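Long-range contacts in shikimate dehydrogenase (NADP(+)) (Peptoclostridium difficile, PDB 5DZS), which probably catalyses the reversible NADPH-linked reduction of 3-dehydroshikimate to shikimate on the biosynthetic route to chorismate and the aromatic amino acids: residues Ile200-Leu206 against Met225-Cys230; Asp115-Lys119 against Tyr136-Ile142; Arg150-Asp154 against Leu164-Glu169. One frame throughout, in Å; residues are numbered along the deposited sequence. Where two conformers were deposited one is given.

In the fold
All three contacts lie in the six-stranded parallel sheet domain, a Rossmann-type fold that probably holds NADP(H), rather than in the mixed-sheet domain. Along the chain they follow one another without nesting: contact 2, then contact 3, then contact 1. Contact 2 joins the loop leading into the inner strand 120-124 to the end of helix 128-139. Contact 3 sits at one outermost strand, 163-166, and contact 1 pairs the other, 228-230, with strand 205-208. Their centres are about 18 Å apart for contacts 1 and 2, and about 22 Å for contact 3 from either. Contacts 1 and 3 thus close opposite edges of one sheet; with contact 2 they span the probable dinucleotide-binding domain.

Contact 1. Residues Ile200-Leu206 against Met225-Cys230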
loop_
_atom_site.group_PDB
_atom_site.type_symbol
_atom_site.label_atom_id
_atom_site.label_comp_id
_atom_site.label_asym_id
_atom_site.label_seq_id
_atom_site.Cartn_x
_atom_site.Cartn_y
_atom_site.Cartn_z
ATOM N N ILE B 200 12.142 -34.590 -13.837
ATOM C CA ILE B 200 10.860 -34.008 -14.245
ATOM C C ILE B 200 9.771 -35.072 -14.294
ATOM O O ILE B 200 8.614 -34.819 -13.973
ATOM C CB ILE B 200 10.961 -33.295 -15.609
ATOM C CG1 ILE B 200 11.862 -32.062 -15.465
ATOM C CG2 ILE B 200 9.576 -32.872 -16.086
ATOM C CD1 ILE B 200 12.127 -31.306 -16.751
ATOM N N GLN B 201 10.155 -36.280 -14.672
ATOM C CA GLN B 201 9.197 -37.366 -14.747
ATOM C C GLN B 201 8.552 -37.682 -13.386
ATOM O O GLN B 201 7.438 -38.190 -13.344
ATOM C CB GLN B 201 9.881 -38.599 -15.318
ATOM C CG GLN B 201 8.939 -39.723 -15.688
ATOM C CD GLN B 201 9.655 -40.819 -16.437
ATOM O OE1 GLN B 201 10.847 -40.702 -16.731
ATOM N NE2 GLN B 201 8.937 -41.890 -16.759
ATOM N N ASN B 202 9.228 -37.339 -12.283
ATOM C CA ASN B 202 8.710 -37.638 -10.937
ATOM C C ASN B 202 7.746 -36.605 -10.342
ATOM O O ASN B 202 7.397 -36.699 -9.162
ATOM C CB ASN B 202 9.875 -37.870 -9.955
ATOM C CG ASN B 202 10.711 -39.087 -10.302
ATOM O OD1 ASN B 202 10.236 -40.026 -10.949
ATOM N ND2 ASN B 202 11.961 -39.089 -9.846
ATOM N N PHE B 203 7.314 -35.638 -11.148
ATOM C CA PHE B 203 6.395 -34.594 -10.680
ATOM C C PHE B 203 5.208 -34.472 -11.620
ATOM O O PHE B 203 5.293 -34.876 -12.777
ATOM C CB PHE B 203 7.145 -33.258 -10.495
ATOM C CG PHE B 203 8.158 -33.320 -9.394
ATOM C CD1 PHE B 203 9.418 -33.849 -9.629
ATOM C CD2 PHE B 203 7.827 -32.938 -8.102
ATOM C CE1 PHE B 203 10.341 -33.967 -8.601
ATOM C CE2 PHE B 203 8.746 -33.043 -7.074
ATOM C CZ PHE B 203 10.004 -33.561 -7.323
ATOM N N ASP B 204 4.100 -33.953 -11.096
ATOM C CA ASP B 204 2.860 -33.771 -11.863
ATOM C C ASP B 204 2.692 -32.366 -12.439
ATOM O O ASP B 204 2.090 -32.199 -13.504
ATOM C CB ASP B 204 1.643 -34.045 -10.971
ATOM C CG ASP B 204 1.533 -35.491 -10.543
ATOM O OD1 ASP B 204 2.000 -36.389 -11.279
ATOM O OD2 ASP B 204 0.947 -35.733 -9.469
ATOM N N ILE B 205 3.219 -31.367 -11.732
ATOM C CA ILE B 205 3.054 -29.961 -12.122
ATOM C C ILE B 205 4.401 -29.250 -12.139
ATOM O O ILE B 205 5.181 -29.384 -11.193
ATOM C CB ILE B 205 2.137 -29.235 -11.114
ATOM C CG1 ILE B 205 0.789 -29.973 -10.995
ATOM C CG2 ILE B 205 1.943 -27.775 -11.510
ATOM C CD1 ILE B 205 -0.090 -29.473 -9.868
ATOM N N LEU B 206 4.692 -28.557 -13.235
ATOM C CA LEU B 206 5.909 -27.769 -13.347
ATOM C C LEU B 206 5.565 -26.295 -13.366
ATOM O O LEU B 206 4.717 -25.863 -14.144
ATOM C CB LEU B 206 6.694 -28.068 -14.625
ATOM C CG LEU B 206 7.525 -29.340 -14.710
ATOM C CD1 LEU B 206 6.621 -30.554 -14.797
ATOM C CD2 LEU B 206 8.439 -29.252 -15.925
ATOM N N MET B 225 5.581 -34.708 -21.764
ATOM C CA MET B 225 5.107 -35.803 -20.917
ATOM C C MET B 225 3.654 -35.595 -20.492
ATOM O O MET B 225 3.141 -36.330 -19.647
ATOM C CB MET B 225 5.956 -35.902 -19.657
ATOM C CG MET B 225 7.431 -36.131 -19.893
ATOM S SD MET B 225 8.276 -36.177 -18.305
ATOM C CE MET B 225 9.943 -36.503 -18.836
ATOM N N GLY B 226 2.998 -34.593 -21.071
ATOM C CA GLY B 226 1.613 -34.297 -20.726
ATOM C C GLY B 226 1.451 -33.764 -19.311
ATOM O O GLY B 226 0.354 -33.813 -18.749
ATOM N N LYS B 227 2.533 -33.253 -18.727
ATOM C CA LYS B 227 2.465 -32.713 -17.372
ATOM C C LYS B 227 1.824 -31.345 -17.422
ATOM O O LYS B 227 1.761 -30.728 -18.485
ATOM C CB LYS B 227 3.864 -32.614 -16.744
ATOM C CG LYS B 227 4.599 -33.946 -16.623
ATOM C CD LYS B 227 3.854 -34.933 -15.729
ATOM C CE LYS B 227 4.494 -36.318 -15.712
ATOM N NZ LYS B 227 5.864 -36.338 -15.132
ATOM N N LYS B 228 1.318 -30.886 -16.281
ATOM C CA LYS B 228 0.732 -29.550 -16.182
ATOM C C LYS B 228 1.890 -28.559 -16.084
ATOM O O LYS B 228 2.796 -28.749 -15.280
ATOM C CB LYS B 228 -0.198 -29.452 -14.968
ATOM C CG LYS B 228 -0.888 -28.108 -14.800
ATOM C CD LYS B 228 -1.935 -28.163 -13.697
ATOM C CE LYS B 228 -2.475 -26.784 -13.336
ATOM N NZ LYS B 228 -3.017 -26.031 -14.501
ATOM N N THR B 229 1.882 -27.537 -16.935
ATOM C CA THR B 229 2.940 -26.517 -16.940
ATOM C C THR B 229 2.390 -25.106 -16.814
ATOM O O THR B 229 1.265 -24.828 -17.208
ATOM C CB THR B 229 3.765 -26.554 -18.237
ATOM O OG1 THR B 229 2.905 -26.325 -19.365
ATOM C CG2 THR B 229 4.481 -27.874 -18.380
ATOM N N CYS B 230 3.218 -24.209 -16.281
ATOM C CA CYS B 230 2.845 -22.818 -16.104
ATOM C C CYS B 230 4.117 -21.988 -16.201
ATOM O O CYS B 230 5.089 -22.297 -15.501
ATOM C CB CYS B 230 2.197 -22.651 -14.734
ATOM S SG CYS B 230 1.624 -20.989 -14.366
#
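Two turns of the K227 side chain, at chi2 (-62°) and chi4 (64°) with an extended bond between them, curl its amine in among the carbonyls of the I200-F203 turn. M225, by contrast, is extended beyond CG, and its thioether runs against the Q201 backbone, with M225 SD 3.9 Å from Q201 CA, while the I200 side chain runs nearly perpendicular to it. The K227 amine is gripped by two backbone oxygens. F203 O accepts from K227 NZ at 2.8 Å, nearly along the carbonyl axis, whereas Q201 O accepts from K227 NZ at 3.0 Å with the donor well above its carbonyl plane. The type I turn is thus tied to the other segment by a lysine whose aliphatic part also packs, K227 CB lying 4.0 Å from L206 CD1.

Beyond the turn the backbones pair in parallel. K228 N donates to D204 O at 3.2 Å, L206 N donates to K228 O at 2.8 Å, and a weak bond runs from C230 N to L206 O. I205 and K228 flank each other on one face of the sheet; L206 and T229 share the other, where both touch L219 of helix 217-224. Strand 205-208, this helix and edge strand 228-230 make a beta-alpha-beta unit of the Rossmann-type fold, ending near the predicted NADP(+)-binding residue G232.

Contact 2. Residues Asp115-Lys119 against Tyr136-Ile142; sequences DVQGK and YFIDSGI
The F137 ring meets V116 edge-on: V116 CG1 lies near the ring plane, 3.6 Å from F137 CE1, and the valine stands roughly perpendicular to the phenylalanine side chain. The neighbouring Y136 ring carries S140 OG over one face, 3.4 Å above its plane and displaced toward the rim, and its ring also meets that of F109. The same S140 hydroxyl turns back to its own helix, where S140 OG donates to Y136 O at 3.0 Å from above the carbonyl plane; Y136 O also accepts from S140 N and is therefore held twice.

I142 CG1 stands anti to the backbone N (chi1 -169°), and a bend at chi2 carries I142 CD1 to 4.2 Å from V116 CB and 3.2 Å from K119 O. V116, a buried side chain, thus packs against both aromatic rings and an aliphatic tip.

One backbone bond spans the segments: G118 N donates to G141 O at 2.8 Å, with an N-H...O angle of 164° and the donor tilted 32° from the carbonyl plane. A water donates to S140 O at 2.8 Å and, weakly, to D115 OD1.

Both bonded residues are glycines with positive phi. G118 occupies the third position of the type II turn V116-K119, and G141 is the C-prime residue of a Schellman motif in which I142 N reaches F137 O at 3.1 Å. The helix end is thereby docked on the turn entering strand 120-124, within the first beta-alpha-beta unit (120-124, 128-139, 144-149) of a Rossmann-type fold.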
loop_
_atom_site.group_PDB
_atom_site.type_symbol
_atom_site.label_atom_id
_atom_site.label_comp_id
_atom_site.label_asym_id
_atom_site.label_seq_id
_atom_site.Cartn_x
_atom_site.Cartn_y
_atom_site.Cartn_z
ATOM N N ASP B 115 -3.874 -25.736 -6.137
ATOM C CA ASP B 115 -3.979 -25.683 -4.683
ATOM C C ASP B 115 -2.823 -26.515 -4.149
ATOM O O ASP B 115 -2.706 -27.689 -4.484
ATOM C CB ASP B 115 -5.322 -26.270 -4.229
ATOM C CG ASP B 115 -5.515 -26.225 -2.720
ATOM O OD1 ASP B 115 -4.856 -25.412 -2.038
ATOM O OD2 ASP B 115 -6.351 -27.010 -2.219
ATOM N N VAL B 116 -1.971 -25.917 -3.324
ATOM C CA VAL B 116 -0.795 -26.621 -2.798
ATOM C C VAL B 116 -1.076 -27.326 -1.466
ATOM O O VAL B 116 -0.204 -28.009 -0.925
ATOM C CB VAL B 116 0.421 -25.669 -2.642
ATOM C CG1 VAL B 116 0.635 -24.860 -3.919
ATOM C CG2 VAL B 116 0.244 -24.725 -1.470
ATOM N N GLN B 117 -2.290 -27.145 -0.948
ATOM C CA GLN B 117 -2.720 -27.765 0.311
ATOM C C GLN B 117 -2.422 -29.261 0.352
ATOM O O GLN B 117 -2.855 -30.007 -0.520
ATOM C CB GLN B 117 -4.230 -27.546 0.498
ATOM C CG GLN B 117 -4.855 -28.274 1.682
ATOM C CD GLN B 117 -4.278 -27.846 3.018
ATOM O OE1 GLN B 117 -3.835 -26.712 3.179
ATOM N NE2 GLN B 117 -4.303 -28.750 3.993
ATOM N N GLY B 118 -1.679 -29.686 1.372
ATOM C CA GLY B 118 -1.339 -31.094 1.566
ATOM C C GLY B 118 -0.488 -31.745 0.487
ATOM O O GLY B 118 -0.396 -32.973 0.428
ATOM N N LYS B 119 0.157 -30.939 -0.356
ATOM C CA LYS B 119 0.974 -31.494 -1.435
ATOM C C LYS B 119 2.465 -31.537 -1.108
ATOM O O LYS B 119 2.899 -31.097 -0.045
ATOM C CB LYS B 119 0.714 -30.733 -2.726
ATOM C CG LYS B 119 -0.702 -30.943 -3.221
ATOM C CD LYS B 119 -0.925 -30.332 -4.583
ATOM C CE LYS B 119 -2.351 -30.597 -5.045
ATOM N NZ LYS B 119 -2.664 -29.884 -6.312
ATOM N N TYR B 136 5.367 -18.721 0.615
ATOM C CA TYR B 136 4.034 -18.968 0.074
ATOM C C TYR B 136 3.585 -20.411 0.285
ATOM O O TYR B 136 2.477 -20.652 0.782
ATOM C CB TYR B 136 3.979 -18.613 -1.416
ATOM C CG TYR B 136 2.697 -19.050 -2.066
ATOM C CD1 TYR B 136 1.532 -18.328 -1.892
ATOM C CD2 TYR B 136 2.648 -20.202 -2.834
ATOM C CE1 TYR B 136 0.349 -18.737 -2.478
ATOM C CE2 TYR B 136 1.471 -20.629 -3.420
ATOM C CZ TYR B 136 0.326 -19.895 -3.244
ATOM O OH TYR B 136 -0.851 -20.334 -3.835
ATOM N N PHE B 137 4.425 -21.370 -0.105
ATOM C CA PHE B 137 4.073 -22.788 0.054
ATOM C C PHE B 137 3.750 -23.167 1.516
ATOM O O PHE B 137 2.775 -23.875 1.774
ATOM C CB PHE B 137 5.184 -23.720 -0.472
ATOM C CG PHE B 137 5.258 -23.850 -1.980
ATOM C CD1 PHE B 137 4.133 -24.113 -2.746
ATOM C CD2 PHE B 137 6.491 -23.845 -2.619
ATOM C CE1 PHE B 137 4.231 -24.281 -4.125
ATOM C CE2 PHE B 137 6.598 -24.017 -3.992
ATOM C CZ PHE B 137 5.473 -24.231 -4.748
ATOM N N ILE B 138 4.576 -22.712 2.458
ATOM C CA ILE B 138 4.379 -23.015 3.886
ATOM C C ILE B 138 3.080 -22.418 4.420
ATOM O O ILE B 138 2.356 -23.066 5.176
ATOM C CB ILE B 138 5.540 -22.485 4.758
ATOM C CG1 ILE B 138 6.876 -23.139 4.371
ATOM C CG2 ILE B 138 5.250 -22.720 6.237
ATOM C CD1 ILE B 138 7.000 -24.604 4.727
ATOM N N ASP B 139 2.805 -21.174 4.048
ATOM C CA ASP B 139 1.575 -20.517 4.474
ATOM C C ASP B 139 0.349 -21.200 3.884
ATOM O O ASP B 139 -0.721 -21.192 4.492
ATOM C CB ASP B 139 1.569 -19.050 4.045
ATOM C CG ASP B 139 2.572 -18.199 4.804
ATOM O OD1 ASP B 139 3.159 -18.659 5.817
ATOM O OD2 ASP B 139 2.762 -17.042 4.390
ATOM N N SER B 140 0.503 -21.790 2.699
ATOM C CA SER B 140 -0.620 -22.432 2.006
ATOM C C SER B 140 -0.860 -23.893 2.395
ATOM O O SER B 140 -1.664 -24.572 1.759
ATOM C CB SER B 140 -0.436 -22.325 0.494
ATOM O OG SER B 140 -0.384 -20.973 0.084
ATOM N N GLY B 141 -0.165 -24.379 3.417
ATOM C CA GLY B 141 -0.394 -25.745 3.913
ATOM C C GLY B 141 0.259 -26.868 3.127
ATOM O O GLY B 141 -0.297 -27.966 3.023
ATOM N N ILE B 142 1.433 -26.593 2.563
ATOM C CA ILE B 142 2.188 -27.607 1.851
ATOM C C ILE B 142 2.532 -28.688 2.880
ATOM O O ILE B 142 2.867 -28.377 4.029
ATOM C CB ILE B 142 3.480 -27.002 1.222
ATOM C CG1 ILE B 142 4.147 -27.970 0.241
ATOM C CG2 ILE B 142 4.462 -26.558 2.301
ATOM C CD1 ILE B 142 3.434 -28.086 -1.086
HETATM O O HOH W 1 -3.964 -23.471 0.576
#

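Contact 3. Residues Arg150-Asp154 against Leu164-Glu169. With SO4 (sulfate ion), chain E.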
loop_
_atom_site.group_PDB
_atom_site.type_symbol
_atom_site.label_atom_id
_atom_site.label_comp_id
_atom_site.label_asym_id
_atom_site.label_seq_id
_atom_site.Cartn_x
_atom_site.Cartn_y
_atom_site.Cartn_z
ATOM N N ARG B 150 22.855 -26.478 -5.499
ATOM C CA ARG B 150 24.010 -27.195 -6.055
ATOM C C ARG B 150 24.959 -27.677 -4.955
ATOM O O ARG B 150 25.534 -28.762 -5.057
ATOM C CB ARG B 150 24.768 -26.320 -7.056
ATOM C CG ARG B 150 23.963 -25.928 -8.284
ATOM C CD ARG B 150 23.511 -27.125 -9.115
ATOM N NE ARG B 150 22.683 -26.695 -10.246
ATOM C CZ ARG B 150 22.074 -27.515 -11.100
ATOM N NH1 ARG B 150 21.345 -27.017 -12.090
ATOM N NH2 ARG B 150 22.186 -28.825 -10.965
ATOM N N LYS B 151 25.118 -26.870 -3.907
ATOM C CA LYS B 151 25.994 -27.226 -2.788
ATOM C C LYS B 151 25.415 -26.672 -1.497
ATOM O O LYS B 151 25.242 -25.464 -1.353
ATOM C CB LYS B 151 27.422 -26.723 -3.007
ATOM C CG LYS B 151 28.402 -27.228 -1.956
ATOM C CD LYS B 151 29.843 -26.917 -2.320
ATOM C CE LYS B 151 30.802 -27.533 -1.314
ATOM N NZ LYS B 151 32.224 -27.315 -1.693
ATOM N N LYS B 152 25.127 -27.570 -0.559
ATOM C CA LYS B 152 24.518 -27.189 0.713
ATOM C C LYS B 152 25.383 -26.271 1.564
ATOM O O LYS B 152 24.865 -25.341 2.184
ATOM C CB LYS B 152 24.206 -28.429 1.541
ATOM C CG LYS B 152 23.266 -29.422 0.892
ATOM C CD LYS B 152 23.108 -30.617 1.811
ATOM C CE LYS B 152 22.237 -31.693 1.201
ATOM N NZ LYS B 152 22.159 -32.877 2.102
ATOM N N ASP B 153 26.691 -26.544 1.594
ATOM C CA ASP B 153 27.647 -25.793 2.428
ATOM C C ASP B 153 26.997 -25.460 3.790
ATOM O O ASP B 153 26.495 -26.374 4.451
ATOM C CB ASP B 153 28.246 -24.577 1.674
ATOM C CG ASP B 153 27.197 -23.565 1.212
ATOM O OD1 ASP B 153 26.356 -23.136 2.030
ATOM O OD2 ASP B 153 27.252 -23.159 0.031
ATOM N N ASP B 154 26.997 -24.197 4.220
ATOM C CA ASP B 154 26.336 -23.848 5.488
ATOM C C ASP B 154 25.044 -23.045 5.256
ATOM O O ASP B 154 24.693 -22.172 6.058
ATOM C CB ASP B 154 27.299 -23.123 6.457
ATOM C CG ASP B 154 27.792 -21.780 5.930
ATOM O OD1 ASP B 154 27.348 -21.340 4.849
ATOM O OD2 ASP B 154 28.634 -21.162 6.613
ATOM N N LEU B 164 16.570 -28.886 3.002
ATOM C CA LEU B 164 17.607 -28.521 2.056
ATOM C C LEU B 164 18.198 -29.797 1.468
ATOM O O LEU B 164 18.624 -30.692 2.212
ATOM C CB LEU B 164 18.706 -27.714 2.749
ATOM C CG LEU B 164 19.819 -27.194 1.832
ATOM C CD1 LEU B 164 19.280 -26.104 0.914
ATOM C CD2 LEU B 164 20.997 -26.674 2.647
ATOM N N ILE B 165 18.207 -29.881 0.138
ATOM C CA ILE B 165 18.769 -31.027 -0.571
ATOM C C ILE B 165 19.647 -30.551 -1.712
ATOM O O ILE B 165 19.644 -29.367 -2.050
ATOM C CB ILE B 165 17.671 -31.942 -1.166
ATOM C CG1 ILE B 165 16.829 -31.180 -2.205
ATOM C CG2 ILE B 165 16.790 -32.502 -0.056
ATOM C CD1 ILE B 165 15.812 -32.040 -2.921
ATOM N N ASP B 166 20.418 -31.474 -2.286
ATOM C CA ASP B 166 21.214 -31.165 -3.472
ATOM C C ASP B 166 20.574 -31.901 -4.646
ATOM O O ASP B 166 19.647 -32.689 -4.456
ATOM C CB ASP B 166 22.712 -31.477 -3.301
ATOM C CG ASP B 166 23.004 -32.951 -3.121
ATOM O OD1 ASP B 166 22.188 -33.809 -3.518
ATOM O OD2 ASP B 166 24.092 -33.250 -2.593
ATOM N N TYR B 167 21.061 -31.640 -5.852
ATOM C CA TYR B 167 20.464 -32.212 -7.062
ATOM C C TYR B 167 20.643 -33.736 -7.181
ATOM O O TYR B 167 19.941 -34.391 -7.960
ATOM C CB TYR B 167 20.964 -31.458 -8.305
ATOM C CG TYR B 167 20.347 -30.073 -8.458
ATOM C CD1 TYR B 167 20.706 -29.025 -7.614
ATOM C CD2 TYR B 167 19.404 -29.817 -9.447
ATOM C CE1 TYR B 167 20.141 -27.759 -7.753
ATOM C CE2 TYR B 167 18.832 -28.559 -9.589
ATOM C CZ TYR B 167 19.205 -27.534 -8.742
ATOM O OH TYR B 167 18.640 -26.273 -8.888
ATOM N N GLU B 168 21.564 -34.290 -6.394
ATOM C CA GLU B 168 21.788 -35.729 -6.365
ATOM C C GLU B 168 20.659 -36.394 -5.595
ATOM O O GLU B 168 20.075 -37.372 -6.062
ATOM C CB GLU B 168 23.140 -36.050 -5.726
ATOM C CG GLU B 168 24.307 -35.480 -6.508
ATOM C CD GLU B 168 24.359 -36.018 -7.928
ATOM O OE1 GLU B 168 24.092 -37.232 -8.119
ATOM O OE2 GLU B 168 24.679 -35.226 -8.847
ATOM N N GLU B 169 20.344 -35.846 -4.420
ATOM C CA GLU B 169 19.251 -36.359 -3.597
ATOM C C GLU B 169 17.923 -36.189 -4.300
ATOM O O GLU B 169 17.005 -36.966 -4.101
ATOM C CB GLU B 169 19.170 -35.629 -2.263
ATOM C CG GLU B 169 20.401 -35.744 -1.384
ATOM C CD GLU B 169 20.251 -34.918 -0.129
ATOM O OE1 GLU B 169 19.647 -35.411 0.851
ATOM O OE2 GLU B 169 20.753 -33.778 -0.121
HETATM S S SO4 E . 21.243 -22.984 -6.394
HETATM O O1 SO4 E . 20.287 -24.036 -6.808
HETATM O O2 SO4 E . 22.611 -23.420 -6.753
HETATM O O3 SO4 E . 20.912 -21.716 -7.087
HETATM O O4 SO4 E . 21.163 -22.763 -4.933
HETATM O O HOH W 2 24.053 -30.574 -6.552
#
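Stacking dominates where R150 meets Y167. In the conformer given, the guanidinium lies flat over one ring face, its plane 15° from that of the ring; R150 CZ is 3.6 Å from the ring centroid and 8° off the normal, a cation-pi arrangement. A bend at chi2 (-61°) brings the chain back over the ring, and R150 NH1 is hydrogen-bonded to P194 O.

A sulfate, probably from the crystallisation liquor, places O1 at the edge of the Y167 ring, near its plane. R150 N donates weakly to SO4 O2 at 3.3 Å, and T149 and T126 also hold the ion. It lies just past the end of strand 144-149, the second of the Rossmann-type fold, where relatives commonly bind the 2'-phosphate of NADP, so it may mimic that group.

A salt bridge joins K152 NZ to E169 OE2 at 2.8 Å; its hydrogen bond is weak and, with that oxygen modelled too near its surroundings, doubtful in detail. An Asx motif ties back the E169 backbone, E169 N donating to D166 OD1 at 2.9 Å. Water 2 donates to R150 O at 2.8 Å and accepts from Y167 N.

Apolar packing pairs K152 CB with L164 CD2 at 3.8 Å.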